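Local coordinates for Thiol:disulfide interchange protein DsbA (Neisseria meningitidis serogroup B, PDB 2ZNM) that probably works as a thioredoxin-fold thiol:disulfide oxidoreductase of the periplasm, exchanging disulfide bonds with other proteins, at residues L3-G6 against L10-D13; I24-F29 against E177-V182; Y32-C37 against D149-V154; P42-L47 against A55-E60; V78-L83 against P130-A135. One frame throughout, in Å; residues are numbered along the deposited sequence.

Interaction 1 of 5, residues L3-G6 against L10-D13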
# COMPACT_ATOMS: atom_id res chain seq x y z
N LEU A 3 -2.81 5.80 -24.02
CA LEU A 3 -3.80 5.92 -22.91
C LEU A 3 -5.19 6.27 -23.44
O LEU A 3 -5.34 7.15 -24.29
CB LEU A 3 -3.38 7.00 -21.91
CG LEU A 3 -2.09 6.85 -21.12
CD1 LEU A 3 -1.73 8.20 -20.51
CD2 LEU A 3 -2.20 5.76 -20.04
N THR A 4 -6.20 5.57 -22.93
CA THR A 4 -7.59 5.87 -23.25
C THR A 4 -8.48 5.78 -22.01
O THR A 4 -8.48 4.77 -21.31
CB THR A 4 -8.14 4.96 -24.38
OG1 THR A 4 -7.55 3.66 -24.28
CG2 THR A 4 -7.83 5.54 -25.76
N GLU A 5 -9.23 6.86 -21.75
CA GLU A 5 -10.23 6.90 -20.68
C GLU A 5 -11.22 5.75 -20.85
O GLU A 5 -11.72 5.51 -21.95
CB GLU A 5 -11.01 8.21 -20.71
CG GLU A 5 -10.43 9.32 -19.85
CD GLU A 5 -11.05 10.69 -20.15
OE1 GLU A 5 -11.42 10.94 -21.33
OE2 GLU A 5 -11.17 11.51 -19.22
N GLY A 6 -11.47 5.04 -19.76
CA GLY A 6 -12.39 3.90 -19.77
C GLY A 6 -11.73 2.59 -20.18
O GLY A 6 -12.30 1.52 -19.94
N LEU A 10 -8.98 5.60 -15.22
CA LEU A 10 -10.21 6.27 -14.82
C LEU A 10 -9.89 7.54 -14.03
O LEU A 10 -8.89 7.61 -13.32
CB LEU A 10 -11.09 5.34 -13.97
CG LEU A 10 -11.77 4.15 -14.66
CD1 LEU A 10 -12.42 3.24 -13.63
CD2 LEU A 10 -12.79 4.60 -15.69
N VAL A 11 -10.76 8.54 -14.17
CA VAL A 11 -10.61 9.80 -13.47
C VAL A 11 -11.34 9.72 -12.13
O VAL A 11 -12.55 9.51 -12.10
CB VAL A 11 -11.18 10.99 -14.29
CG1 VAL A 11 -10.75 12.32 -13.69
CG2 VAL A 11 -10.74 10.91 -15.75
N LEU A 12 -10.61 9.88 -11.03
CA LEU A 12 -11.23 9.92 -9.71
C LEU A 12 -12.13 11.14 -9.63
O LEU A 12 -11.79 12.21 -10.13
CB LEU A 12 -10.19 9.95 -8.60
CG LEU A 12 -9.33 8.71 -8.28
CD1 LEU A 12 -8.60 8.95 -6.97
CD2 LEU A 12 -10.13 7.43 -8.19
N ASP A 13 -13.29 10.97 -8.99
CA ASP A 13 -14.27 12.05 -8.90
C ASP A 13 -13.81 13.09 -7.87
O ASP A 13 -13.97 14.29 -8.09
CB ASP A 13 -15.67 11.50 -8.58
CG ASP A 13 -16.76 12.15 -9.42
OD1 ASP A 13 -16.63 12.19 -10.67
OD2 ASP A 13 -17.76 12.64 -8.84
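Glu5 and Val11 meet at an oblique angle on the surface of the protein, where the N-terminal arm turns into strand 9-11, an outermost strand of the mixed sheet of this thioredoxin fold. From CG onward the glutamate is stretched out (chi2 167°), and it reaches over to the strand with a single carboxylate oxygen: OE2 of Glu5 stands 3.5 Å from CG2 of Val11. The other oxygen, OE1 of Glu5, is turned off to 5.6 Å from that methyl. Val11 offers CG2 because this branch lies beside its backbone N, while CG1 stands anti to N. An acidic group against a methyl is a plain van der Waals touch, and only about 122 Å² is buried between the two segments.

The second touch involves Gly6, which sits at the bend with a positive phi of 86°. Leu10 has its CB directed away from residues 3-6; chi2 of 172° extends CD1, and the other branch, CD2, comes back alongside the glycine. The chain is held on both flanks of this turn: Leu10 and Leu12 make backbone hydrogen bonds to Arg161 and Lys159, and the side chain of Leu3 packs on helix 167-185. Within the turn, Thr4 N bonds to the carboxylate of Asp8. Gly6 CA and Leu10 CD2 approach to 4.2 Å.

Interaction 2 of 5, residues I24-F29 against E177-V182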
# COMPACT_ATOMS: atom_id res chain seq x y z
N ILE A 24 5.27 13.52 -7.98
CA ILE A 24 4.13 12.79 -8.51
C ILE A 24 3.98 11.49 -7.73
O ILE A 24 4.85 10.61 -7.79
CB ILE A 24 4.26 12.54 -10.04
CG1 ILE A 24 4.51 13.85 -10.79
CG2 ILE A 24 3.02 11.86 -10.59
CD1 ILE A 24 5.12 13.68 -12.16
N GLU A 25 2.88 11.38 -7.00
CA GLU A 25 2.60 10.19 -6.22
C GLU A 25 2.14 9.04 -7.08
O GLU A 25 1.38 9.21 -8.03
CB GLU A 25 1.54 10.49 -5.16
CG GLU A 25 1.21 9.34 -4.21
CD GLU A 25 0.34 9.83 -3.05
OE1 GLU A 25 0.91 10.39 -2.08
OE2 GLU A 25 -0.90 9.68 -3.12
N VAL A 26 2.65 7.86 -6.75
CA VAL A 26 2.09 6.61 -7.24
C VAL A 26 1.64 5.84 -6.00
O VAL A 26 2.46 5.33 -5.23
CB VAL A 26 3.09 5.83 -8.11
CG1 VAL A 26 2.48 4.52 -8.60
CG2 VAL A 26 3.53 6.67 -9.28
N LEU A 27 0.34 5.82 -5.79
CA LEU A 27 -0.22 5.23 -4.59
C LEU A 27 -0.79 3.86 -4.91
O LEU A 27 -1.60 3.70 -5.85
CB LEU A 27 -1.28 6.16 -4.00
CG LEU A 27 -2.39 5.68 -3.05
CD1 LEU A 27 -1.85 5.22 -1.72
CD2 LEU A 27 -3.39 6.83 -2.87
N GLU A 28 -0.35 2.87 -4.13
CA GLU A 28 -0.91 1.51 -4.20
C GLU A 28 -1.72 1.14 -2.96
O GLU A 28 -1.19 1.16 -1.85
CB GLU A 28 0.21 0.48 -4.40
CG GLU A 28 -0.28 -0.86 -4.91
CD GLU A 28 0.62 -2.03 -4.52
OE1 GLU A 28 1.07 -2.10 -3.35
OE2 GLU A 28 0.87 -2.91 -5.37
N PHE A 29 -3.00 0.82 -3.14
CA PHE A 29 -3.78 0.13 -2.09
C PHE A 29 -3.58 -1.38 -2.20
O PHE A 29 -3.71 -1.95 -3.28
CB PHE A 29 -5.27 0.46 -2.17
CG PHE A 29 -5.59 1.90 -1.88
CD1 PHE A 29 -5.62 2.83 -2.90
CD2 PHE A 29 -5.85 2.32 -0.57
CE1 PHE A 29 -5.91 4.16 -2.63
CE2 PHE A 29 -6.13 3.64 -0.30
CZ PHE A 29 -6.17 4.56 -1.32
N GLU A 177 3.11 6.24 -18.27
CA GLU A 177 2.42 7.21 -19.13
C GLU A 177 1.56 8.19 -18.33
O GLU A 177 1.46 9.36 -18.69
CB GLU A 177 1.56 6.49 -20.18
CG GLU A 177 2.33 5.98 -21.40
CD GLU A 177 1.41 5.50 -22.54
OE1 GLU A 177 0.41 4.79 -22.26
OE2 GLU A 177 1.70 5.82 -23.71
N LEU A 178 0.95 7.70 -17.26
CA LEU A 178 0.13 8.52 -16.36
C LEU A 178 0.95 9.52 -15.56
O LEU A 178 0.49 10.63 -15.29
CB LEU A 178 -0.69 7.63 -15.42
CG LEU A 178 -2.21 7.48 -15.55
CD1 LEU A 178 -2.77 7.78 -16.93
CD2 LEU A 178 -2.66 6.09 -15.08
N VAL A 179 2.15 9.12 -15.16
CA VAL A 179 3.09 10.02 -14.49
C VAL A 179 3.52 11.13 -15.45
O VAL A 179 3.65 12.29 -15.04
CB VAL A 179 4.31 9.25 -13.92
CG1 VAL A 179 5.39 10.20 -13.44
CG2 VAL A 179 3.88 8.32 -12.79
N ALA A 180 3.72 10.78 -16.72
CA ALA A 180 4.06 11.76 -17.76
C ALA A 180 2.88 12.67 -18.10
O ALA A 180 3.07 13.83 -18.47
CB ALA A 180 4.57 11.07 -19.01
N LYS A 181 1.67 12.13 -17.96
CA LYS A 181 0.43 12.90 -18.14
C LYS A 181 0.27 13.95 -17.03
O LYS A 181 -0.01 15.12 -17.31
CB LYS A 181 -0.79 11.96 -18.16
CG LYS A 181 -2.13 12.64 -18.46
CD LYS A 181 -3.25 11.61 -18.54
CE LYS A 181 -4.62 12.28 -18.64
NZ LYS A 181 -4.88 12.90 -19.97
N VAL A 182 0.46 13.52 -15.78
CA VAL A 182 0.36 14.39 -14.61
C VAL A 182 1.41 15.50 -14.65
O VAL A 182 1.09 16.67 -14.43
CB VAL A 182 0.42 13.55 -13.27
CG1 VAL A 182 0.72 14.42 -12.06
CG2 VAL A 182 -0.88 12.77 -13.05
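In Ile24, chi1 of -54° sets CG2 anti to the backbone N and CG1 beside it, and chi2 of 160° then extends CD1, giving two methyls to the helix residues Val179 and Val182. Both valines stand with CG1 anti to N, and in each this branch faces the isoleucine. CD1 of Ile24 goes to Val179, lying 3.7 Å from its CG1, while CG2 of Ile24 touches mainly Val182, 3.7 Å from CG1 of that residue one turn further along, and also reaches Val179. Ile24 and Val179 meet aslant; past Val182 the isoleucine runs in the opposite sense, side chain along side chain. The backbone is touched as well, since Ile24 CD1 comes to 3.5 Å from the carbonyl O of Val179.

This is the C-terminal helix 167-185 of the thioredoxin fold packed on the strand 24-30 inside the sheet, roughly antiparallel to it: the axes of segments 24-29 and 177-182 make 146° and approach to 9.3 Å. Strands 55-61 and 153-156 flank 24-30, and Val179 also packs on Val156, so the helix bridges more than one strand.

Deeper along the strand, Val26 turns its CG2 to the other branch of Val179, crossing it at about a right angle, with Val26 CG2 to Val179 CG2 at 3.9 Å. All four touching residues are buried and all the contacts among their side chains are apolar. Glu25 points its CB away from the helix and pairs with Arg58 in a salt bridge.

Interaction 3 of 5, residues Y32-C37 against D149-V154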
# COMPACT_ATOMS: atom_id res chain seq x y z
N TYR A 32 -2.38 -7.60 2.94
CA TYR A 32 -1.46 -8.69 3.29
C TYR A 32 -1.99 -10.08 2.90
O TYR A 32 -1.29 -11.10 3.06
CB TYR A 32 -1.13 -8.65 4.77
CG TYR A 32 -0.16 -7.56 5.16
CD1 TYR A 32 1.16 -7.58 4.71
CD2 TYR A 32 -0.55 -6.53 6.01
CE1 TYR A 32 2.06 -6.58 5.07
CE2 TYR A 32 0.34 -5.52 6.38
CZ TYR A 32 1.64 -5.56 5.91
OH TYR A 32 2.52 -4.58 6.27
N PHE A 33 -3.23 -10.13 2.42
CA PHE A 33 -3.82 -11.36 1.90
C PHE A 33 -3.59 -11.51 0.39
O PHE A 33 -4.12 -12.45 -0.22
CB PHE A 33 -5.33 -11.37 2.20
CG PHE A 33 -5.99 -10.08 1.90
CD1 PHE A 33 -6.18 -9.68 0.58
CD2 PHE A 33 -6.37 -9.22 2.92
CE1 PHE A 33 -6.75 -8.45 0.29
CE2 PHE A 33 -6.94 -8.02 2.65
CZ PHE A 33 -7.13 -7.62 1.34
N CYS A 34 -2.85 -10.57 -0.21
CA CYS A 34 -2.43 -10.66 -1.61
C CYS A 34 -1.29 -11.66 -1.69
O CYS A 34 -0.28 -11.49 -1.01
CB CYS A 34 -1.98 -9.29 -2.16
SG CYS A 34 -3.23 -7.94 -2.22
N VAL A 35 -1.45 -12.71 -2.49
CA VAL A 35 -0.49 -13.81 -2.48
C VAL A 35 0.61 -13.63 -3.52
O VAL A 35 0.36 -13.60 -4.73
CB VAL A 35 -1.17 -15.21 -2.57
CG1 VAL A 35 -0.13 -16.35 -2.52
CG2 VAL A 35 -2.17 -15.38 -1.43
N HIS A 36 1.83 -13.49 -3.01
CA HIS A 36 3.02 -13.28 -3.81
C HIS A 36 3.96 -14.41 -3.56
O HIS A 36 4.15 -14.83 -2.41
CB HIS A 36 3.69 -11.97 -3.42
CG HIS A 36 2.80 -10.77 -3.55
ND1 HIS A 36 2.43 -10.00 -2.47
CD2 HIS A 36 2.21 -10.21 -4.63
CE1 HIS A 36 1.63 -9.03 -2.88
NE2 HIS A 36 1.49 -9.13 -4.19
N CYS A 37 4.60 -14.89 -4.62
CA CYS A 37 5.47 -16.05 -4.50
C CYS A 37 6.71 -15.87 -3.61
O CYS A 37 7.24 -16.86 -3.08
CB CYS A 37 5.82 -16.61 -5.89
SG CYS A 37 7.23 -15.85 -6.72
N ASP A 149 -12.22 -1.16 -3.82
CA ASP A 149 -12.88 -2.44 -3.61
C ASP A 149 -12.12 -3.60 -4.25
O ASP A 149 -12.67 -4.68 -4.48
CB ASP A 149 -14.33 -2.38 -4.14
CG ASP A 149 -14.41 -2.06 -5.63
OD1 ASP A 149 -13.38 -1.65 -6.23
OD2 ASP A 149 -15.52 -2.21 -6.19
N SER A 150 -10.83 -3.38 -4.49
CA SER A 150 -10.02 -4.26 -5.31
C SER A 150 -8.54 -4.04 -4.98
O SER A 150 -8.11 -2.91 -4.78
CB SER A 150 -10.31 -3.95 -6.79
OG SER A 150 -9.52 -4.72 -7.67
N THR A 151 -7.78 -5.12 -4.88
CA THR A 151 -6.35 -5.04 -4.61
C THR A 151 -5.58 -5.85 -5.66
O THR A 151 -5.99 -6.95 -6.00
CB THR A 151 -5.97 -5.51 -3.18
OG1 THR A 151 -6.55 -6.79 -2.93
CG2 THR A 151 -6.47 -4.53 -2.12
N PRO A 152 -4.50 -5.28 -6.21
CA PRO A 152 -4.04 -3.90 -5.94
C PRO A 152 -4.84 -2.86 -6.74
O PRO A 152 -5.36 -3.16 -7.82
CB PRO A 152 -2.58 -3.93 -6.42
CG PRO A 152 -2.60 -4.90 -7.56
CD PRO A 152 -3.63 -5.97 -7.18
N THR A 153 -4.99 -1.66 -6.19
CA THR A 153 -5.43 -0.55 -7.02
C THR A 153 -4.40 0.56 -6.97
O THR A 153 -3.92 0.92 -5.88
CB THR A 153 -6.88 -0.05 -6.72
OG1 THR A 153 -6.99 0.37 -5.36
CG2 THR A 153 -7.90 -1.15 -6.99
N VAL A 154 -4.03 1.06 -8.15
CA VAL A 154 -3.01 2.10 -8.28
C VAL A 154 -3.63 3.43 -8.69
O VAL A 154 -4.35 3.52 -9.69
CB VAL A 154 -1.87 1.67 -9.26
CG1 VAL A 154 -0.87 2.80 -9.46
CG2 VAL A 154 -1.16 0.42 -8.76
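The ring of Phe33 meets Thr151 edge on: the hydroxyl OG1 of Thr151 lies near the ring plane, 3.6 Å from CE1 of Phe33, and the two side chains cross at about a right angle. The same ring meets Trp64, the planes inclined by about 30°. A second ring, that of His36, carries the carbonyl carbon of Cys34 over one face, 4.0 Å above the plane and offset toward the rim, and its imidazole meets Phe92.

Between these groups Cys34 points at Thr151. Its SG stands beside the backbone N (chi1 -63°), which carries the sulfur to 3.6 Å from OG1 and 3.8 Å from CB of Thr151; OG1 thus faces both the sulfur and the edge of Phe33. Thr151 precedes Pro152 through a cis peptide bond, the cis-proline loop of the thioredoxin fold, here set against Cys34, the first cysteine of the Cys-X-X-Cys motif. The cysteine loop is also held from helix 84-97, where Tyr96 OH hydrogen-bonds to Cys34 O and His36 N.

The two cysteines, predicted to form the redox-active disulfide, are unlinked: Cys34 SG and Cys37 SG lie 13.9 Å apart. The sulfur-to-hydroxyl approach is a van der Waals contact, and Cys34 presents its sulfur beside the cis-proline loop, consistent with thioredoxin relatives, in which that loop helps to receive the partner polypeptide during thiol-disulfide exchange.

Interaction 4 of 5, residues P42-L47 against A55-E60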
# COMPACT_ATOMS: atom_id res chain seq x y z
N PRO A 42 5.79 -7.83 -6.39
CA PRO A 42 6.69 -7.58 -7.54
C PRO A 42 6.42 -6.26 -8.28
O PRO A 42 7.32 -5.72 -8.92
CB PRO A 42 6.45 -8.78 -8.47
CG PRO A 42 5.12 -9.35 -8.05
CD PRO A 42 4.94 -9.03 -6.59
N LEU A 43 5.20 -5.73 -8.18
CA LEU A 43 4.87 -4.43 -8.79
C LEU A 43 5.61 -3.25 -8.13
O LEU A 43 6.18 -2.42 -8.84
CB LEU A 43 3.36 -4.17 -8.82
CG LEU A 43 2.93 -2.94 -9.63
CD1 LEU A 43 3.09 -3.19 -11.12
CD2 LEU A 43 1.49 -2.53 -9.30
N LEU A 44 5.60 -3.20 -6.80
CA LEU A 44 6.35 -2.18 -6.03
C LEU A 44 7.84 -2.18 -6.31
O LEU A 44 8.46 -1.12 -6.43
CB LEU A 44 6.11 -2.38 -4.53
CG LEU A 44 5.05 -1.56 -3.79
CD1 LEU A 44 4.10 -0.77 -4.71
CD2 LEU A 44 4.30 -2.41 -2.79
N LEU A 45 8.42 -3.38 -6.39
CA LEU A 45 9.83 -3.56 -6.73
C LEU A 45 10.18 -3.05 -8.15
O LEU A 45 11.18 -2.34 -8.34
CB LEU A 45 10.21 -5.04 -6.53
CG LEU A 45 11.66 -5.56 -6.46
CD1 LEU A 45 12.01 -6.40 -7.66
CD2 LEU A 45 12.71 -4.51 -6.22
N LYS A 46 9.35 -3.40 -9.13
CA LYS A 46 9.54 -2.98 -10.50
C LYS A 46 9.38 -1.46 -10.66
O LYS A 46 10.17 -0.82 -11.35
CB LYS A 46 8.54 -3.69 -11.39
CG LYS A 46 9.12 -4.28 -12.64
CD LYS A 46 9.33 -3.26 -13.73
CE LYS A 46 10.25 -3.83 -14.80
NZ LYS A 46 9.62 -4.94 -15.57
N LEU A 47 8.34 -0.91 -10.04
CA LEU A 47 8.05 0.52 -10.10
C LEU A 47 9.17 1.34 -9.46
O LEU A 47 9.53 2.39 -9.96
CB LEU A 47 6.70 0.83 -9.46
CG LEU A 47 5.45 0.49 -10.29
CD1 LEU A 47 4.17 0.75 -9.50
CD2 LEU A 47 5.43 1.22 -11.65
N ALA A 55 8.94 10.91 -9.44
CA ALA A 55 7.80 10.09 -9.01
C ALA A 55 8.17 9.34 -7.74
O ALA A 55 9.33 8.97 -7.56
CB ALA A 55 7.40 9.13 -10.11
N TYR A 56 7.20 9.14 -6.85
CA TYR A 56 7.40 8.35 -5.62
C TYR A 56 6.27 7.36 -5.33
O TYR A 56 5.14 7.51 -5.83
CB TYR A 56 7.66 9.26 -4.40
CG TYR A 56 6.44 9.99 -3.89
CD1 TYR A 56 5.67 9.46 -2.84
CD2 TYR A 56 6.05 11.20 -4.45
CE1 TYR A 56 4.53 10.12 -2.37
CE2 TYR A 56 4.92 11.88 -3.98
CZ TYR A 56 4.16 11.34 -2.95
OH TYR A 56 3.05 12.01 -2.50
N LEU A 57 6.59 6.37 -4.51
CA LEU A 57 5.69 5.27 -4.17
C LEU A 57 5.06 5.46 -2.78
O LEU A 57 5.76 5.75 -1.82
CB LEU A 57 6.46 3.94 -4.20
CG LEU A 57 6.24 2.82 -5.23
CD1 LEU A 57 5.30 3.16 -6.40
CD2 LEU A 57 7.58 2.29 -5.72
N ARG A 58 3.74 5.28 -2.70
CA ARG A 58 3.01 5.29 -1.44
C ARG A 58 2.13 4.03 -1.37
O ARG A 58 1.54 3.63 -2.38
CB ARG A 58 2.14 6.56 -1.33
CG ARG A 58 1.19 6.65 -0.12
CD ARG A 58 0.26 7.84 -0.26
NE ARG A 58 -0.72 7.99 0.82
CZ ARG A 58 -1.66 8.94 0.86
NH1 ARG A 58 -1.77 9.81 -0.14
NH2 ARG A 58 -2.51 9.01 1.88
N THR A 59 2.05 3.41 -0.20
CA THR A 59 1.16 2.27 -0.02
C THR A 59 0.19 2.47 1.14
O THR A 59 0.54 3.09 2.15
CB THR A 59 1.94 0.94 0.19
OG1 THR A 59 2.68 1.00 1.42
CG2 THR A 59 2.89 0.68 -0.97
N GLU A 60 -1.03 1.96 0.98
CA GLU A 60 -2.03 1.95 2.05
C GLU A 60 -2.69 0.57 2.13
O GLU A 60 -3.08 -0.00 1.10
CB GLU A 60 -3.09 3.02 1.83
CG GLU A 60 -2.53 4.44 1.61
CD GLU A 60 -2.03 5.12 2.88
OE1 GLU A 60 -1.29 6.11 2.78
OE2 GLU A 60 -2.38 4.68 3.99
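Leu57 packs against Leu44 and Leu47 in the apolar part of the contact. It directs its CB at the helix and spreads its methyls between two residues of successive turns: CD1 of Leu57 lies 4.1 Å from CB of Leu47, with the side chains at about a right angle, and CG of Leu57 lies 4.2 Å from CD1 of Leu44. Two residues further on, Thr59 joins through its methyl: CG2 of Thr59 meets CD2 of Leu44 at 3.9 Å. That methyl stands beside the backbone N of Thr59, with OG1 between N and the carbonyl carbon (chi1 65°), which turns the carbon branch, and not the hydroxyl, to Leu44.

A methyl-to-backbone touch completes the packing, Leu57 CD2 coming to 3.6 Å from the carbonyl O of Leu44. The partners belong to one beta-alpha-beta unit, strand 24-30, helix 42-50 and strand 55-61. Helix 42-47 runs nearly antiparallel to strand 55-60 (161°), the axes 9.9 Å apart at closest, as a helix returning the chain to a parallel neighbouring strand must.

The polar interactions lie within the strand. Arg58, whose CB points away from the helix, forms a salt bridge with Glu60, in which NE of Arg58 gives a hydrogen bond of 2.8 Å to OE1 of Glu60 (157° at the hydrogen), taken on the anti lone pair and almost in the guanidinium plane; NH2 of Arg58 adds a weak one of 3.3 Å to the same oxygen. NH1 of Arg58 hydrogen-bonds to Pro17 O, while helix 130-145 touches both side chains, Arg58 and Glu60.

Interaction 5 of 5, residues V78-L83 against P130-A135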
# COMPACT_ATOMS: atom_id res chain seq x y z
N VAL A 78 4.77 -1.18 10.44
CA VAL A 78 5.89 -1.53 9.58
C VAL A 78 6.48 -0.31 8.87
O VAL A 78 7.70 -0.05 8.95
CB VAL A 78 5.47 -2.60 8.54
CG1 VAL A 78 6.57 -2.87 7.56
CG2 VAL A 78 5.05 -3.92 9.24
N ASN A 79 5.63 0.44 8.18
CA ASN A 79 6.03 1.67 7.51
C ASN A 79 6.68 2.65 8.48
O ASN A 79 7.77 3.16 8.20
CB ASN A 79 4.84 2.33 6.79
CG ASN A 79 5.24 3.60 6.05
OD1 ASN A 79 6.37 3.73 5.58
ND2 ASN A 79 4.31 4.56 5.94
N LEU A 80 6.02 2.89 9.62
CA LEU A 80 6.50 3.90 10.56
C LEU A 80 7.74 3.48 11.34
O LEU A 80 8.52 4.33 11.77
CB LEU A 80 5.39 4.33 11.52
CG LEU A 80 4.20 5.07 10.89
CD1 LEU A 80 3.23 5.44 11.97
CD2 LEU A 80 4.62 6.32 10.08
N SER A 81 7.93 2.18 11.54
CA SER A 81 9.12 1.68 12.21
C SER A 81 10.35 1.70 11.29
O SER A 81 11.48 1.57 11.75
CB SER A 81 8.87 0.27 12.77
OG SER A 81 8.45 -0.62 11.74
N GLY A 82 10.11 1.89 9.99
CA GLY A 82 11.15 1.80 8.98
C GLY A 82 11.60 0.36 8.73
O GLY A 82 12.75 0.12 8.37
N LEU A 83 10.70 -0.60 8.91
CA LEU A 83 11.06 -2.02 8.82
C LEU A 83 10.42 -2.76 7.63
O LEU A 83 10.26 -3.97 7.67
CB LEU A 83 10.74 -2.75 10.14
CG LEU A 83 11.61 -2.48 11.37
CD1 LEU A 83 10.98 -3.15 12.60
CD2 LEU A 83 13.06 -2.95 11.20
N PRO A 130 0.51 6.67 18.67
CA PRO A 130 -0.70 7.30 18.12
C PRO A 130 -0.68 7.47 16.61
O PRO A 130 -1.72 7.39 15.97
CB PRO A 130 -0.75 8.67 18.83
CG PRO A 130 0.62 8.91 19.34
CD PRO A 130 1.21 7.55 19.62
N GLU A 131 0.51 7.70 16.06
CA GLU A 131 0.72 7.82 14.61
C GLU A 131 0.17 6.61 13.85
O GLU A 131 -0.55 6.77 12.86
CB GLU A 131 2.20 8.04 14.30
CG GLU A 131 2.76 9.43 14.73
CD GLU A 131 3.10 9.55 16.23
OE1 GLU A 131 3.13 8.52 16.95
OE2 GLU A 131 3.34 10.70 16.68
N ALA A 132 0.47 5.40 14.32
CA ALA A 132 0.08 4.17 13.63
C ALA A 132 -1.42 3.86 13.74
O ALA A 132 -2.03 3.37 12.79
CB ALA A 132 0.89 3.00 14.12
N ALA A 133 -2.01 4.14 14.91
CA ALA A 133 -3.45 3.98 15.08
C ALA A 133 -4.20 4.95 14.17
O ALA A 133 -5.16 4.56 13.51
CB ALA A 133 -3.83 4.17 16.54
N ALA A 134 -3.73 6.19 14.10
CA ALA A 134 -4.29 7.21 13.20
C ALA A 134 -4.20 6.80 11.74
O ALA A 134 -5.19 6.90 11.00
CB ALA A 134 -3.60 8.56 13.42
N ALA A 135 -3.01 6.35 11.33
CA ALA A 135 -2.76 5.95 9.96
C ALA A 135 -3.67 4.79 9.54
O ALA A 135 -4.15 4.75 8.40
CB ALA A 135 -1.31 5.57 9.78
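Leu80 and Ala132 come within 7.1 Å CA to CA where the end of helix 69-81 meets the first turn of helix 130-145, both in the helical part that DsbA proteins insert into the thioredoxin fold. The first helix closes with a Schellman motif: Gly82 takes a positive phi of 72°, and Leu83 N bonds to Val78 O (3.1 Å) while Gly82 N bonds to Asn79 O.

One side chain carries the contact. Leu80 points its CB at the partner helix and extends fully (chi2 -179°), so that CD1 alone of its two methyls makes the touch, reaching both the side chains and the backbone of the other helix. CD1 of Leu80 lies 3.6 Å from CB of Glu131, the two side chains at about a right angle, and CB of Ala132 is 4.0 Å from CD1 of Leu80.

Glu131 bends at chi2 (79°), its carboxylate leading away from Leu80, and OE1 hydrogen-bonds to Ser129 OG. Nearby, Ala132 and Ala135 pack on Ala76 of helix 69-81, small side chains on both sides. Leu80 CD1 also sits 3.6 Å from the backbone N of Ala132.

How the interactions relate
Interactions 1 to 4 all reach the same mixed sheet. Interaction 1 closes first along the chain and touches interaction 2, Leu3 packing on Glu177 and Leu178. Interaction 2 spans nearly the whole remaining fold, with 3, 4 and 5 nested inside its loop; 4 and 5 follow one another inside the loop closed by 3. Centres of 2 and 4 are about 10 Å apart; they share the sheet through neighbouring strands 24-30 and 55-61. Interaction 3 lies about 13 Å from 4 and 18 Å from 2, centre to centre, where the cysteine loop faces the cis-proline loop. Tyr32 touches Val78 of interaction 5, joining that loop to the helical part, consistent with a DsbA-like fold.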